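Local coordinates for protein myosin regulatory light chain (Physarum polycephalum, PDB 2BL0) that binds a calcium ion in an EF-hand and serves as the regulatory light chain of Physarum myosin II, at residues C[70-73]-C[74-77]. Numbering follows the deposited sequence. Where two conformers were deposited one is given.
Sequences RRMK and QTTS
Thr75 holds OG1 between its own backbone N and carbonyl carbon (chi1 64°), which turns the hydroxyl back onto Met72 O, while the Met72 chain bends at chi3 (62°) and brings its methyl CE round to the same hydroxyl. The backbone between them is a type I beta turn from Met72 to Thr75, placed where helix 61-72 gives way to the linker that leads to helix 78-87, and hence between the two EF-hand pairs of the light chain. Two donors from one residue converge on the carbonyl of Met72. Thr75 N closes the turn with a 3.1 Å bond to Met72 O, coming from well above the carbonyl plane. Thr75 OG1 donates to Met72 O at 2.6 Å, in that plane and with a C=O...donor angle of 150°, so the two bonds reach the oxygen from distinct directions. Both residues are buried, and this double grip satisfies a carbonyl near the helix end. A valine in place of Thr75 would probably keep the turn's backbone bond but leave Met72 O without its in-plane donor. On the exposed side, in one of the two conformers of Lys73, its side chain and that of Gln74 lie side by side and point the same way; how their ends meet is therefore doubtful. Met72 also packs on an aromatic side chain of another protein chain, and Thr75 OG1 has a weak hydrogen bond with Gln4 OE1. Met72 CE and Met72 CB each stand 4.1 Å from Thr75 OG1.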
loop_
_atom_site.group_PDB
_atom_site.type_symbol
_atom_site.label_atom_id
_atom_site.label_comp_id
_atom_site.label_asym_id
_atom_site.label_seq_id
_atom_site.Cartn_x
_atom_site.Cartn_y
_atom_site.Cartn_z
ATOM N N ARG C 70 -15.808 9.053 14.163
ATOM C CA ARG C 70 -16.788 8.476 13.245
ATOM C C ARG C 70 -16.666 9.146 11.872
ATOM O O ARG C 70 -16.622 8.470 10.850
ATOM C CB ARG C 70 -18.219 8.631 13.794
ATOM C CG ARG C 70 -18.631 7.584 14.871
ATOM C CD ARG C 70 -20.052 7.778 15.508
ATOM N NE ARG C 70 -20.473 9.187 15.636
ATOM C CZ ARG C 70 -21.044 9.919 14.661
ATOM N NH1 ARG C 70 -21.287 9.403 13.456
ATOM N NH2 ARG C 70 -21.372 11.186 14.887
ATOM N N ARG C 71 -16.539 10.466 11.857
ATOM C CA ARG C 71 -16.529 11.209 10.608
ATOM C C ARG C 71 -15.142 11.290 9.972
ATOM O O ARG C 71 -15.042 11.458 8.758
ATOM C CB ARG C 71 -17.108 12.621 10.818
ATOM C CG ARG C 71 -18.528 12.662 11.357
ATOM C CD ARG C 71 -19.612 12.240 10.358
ATOM N NE ARG C 71 -19.747 13.164 9.223
ATOM C CZ ARG C 71 -20.573 14.216 9.164
ATOM N NH1 ARG C 71 -20.585 14.974 8.075
ATOM N NH2 ARG C 71 -21.381 14.529 10.175
ATOM N N MET C 72 -14.075 11.172 10.771
ATOM C CA MET C 72 -12.719 11.467 10.299
ATOM C C MET C 72 -11.703 10.321 10.428
ATOM O O MET C 72 -10.503 10.524 10.186
ATOM C CB MET C 72 -12.171 12.683 11.041
ATOM C CG MET C 72 -12.925 13.954 10.757
ATOM S SD MET C 72 -12.041 15.422 11.395
ATOM C CE MET C 72 -10.562 15.370 10.486
ATOM N N LYS C 73 -12.164 9.131 10.794
ATOM C CA LYS C 73 -11.236 8.052 11.175
ATOM C C LYS C 73 -10.355 7.571 10.030
ATOM O O LYS C 73 -9.237 7.119 10.271
ATOM C CB LYS C 73 -11.955 6.850 11.792
ATOM C CG LYS C 73 -13.154 6.296 10.991
ATOM C CD LYS C 73 -13.606 4.924 11.515
ATOM C CE LYS C 73 -14.661 4.266 10.610
ATOM N NZ LYS C 73 -14.772 4.862 9.238
ATOM N N GLN C 74 -10.855 7.653 8.803
ATOM C CA GLN C 74 -10.080 7.219 7.641
ATOM C C GLN C 74 -9.174 8.294 7.056
ATOM O O GLN C 74 -8.390 8.010 6.157
ATOM C CB GLN C 74 -11.010 6.668 6.568
ATOM C CG GLN C 74 -11.929 5.559 7.077
ATOM C CD GLN C 74 -11.213 4.551 7.977
ATOM O OE1 GLN C 74 -10.121 4.078 7.655
ATOM N NE2 GLN C 74 -11.836 4.213 9.093
ATOM N N THR C 75 -9.240 9.520 7.578
ATOM C CA THR C 75 -8.249 10.514 7.176
ATOM C C THR C 75 -6.893 10.151 7.762
ATOM O O THR C 75 -6.800 9.362 8.712
ATOM C CB THR C 75 -8.606 11.940 7.639
ATOM O OG1 THR C 75 -8.613 11.997 9.076
ATOM C CG2 THR C 75 -10.003 12.327 7.184
ATOM N N THR C 76 -5.846 10.751 7.204
ATOM C CA THR C 76 -4.496 10.599 7.720
ATOM C C THR C 76 -3.883 11.967 7.989
ATOM O O THR C 76 -4.487 13.010 7.704
ATOM C CB THR C 76 -3.596 9.844 6.686
ATOM O OG1 THR C 76 -3.491 10.623 5.481
ATOM C CG2 THR C 76 -4.197 8.505 6.272
ATOM N N SER C 77 -2.674 11.955 8.528
ATOM C CA SER C 77 -1.898 13.187 8.705
ATOM C C SER C 77 -1.560 13.813 7.349
ATOM O O SER C 77 -1.666 13.162 6.291
ATOM C CB SER C 77 -0.611 12.945 9.503
ATOM O OG SER C 77 -0.153 11.608 9.381
#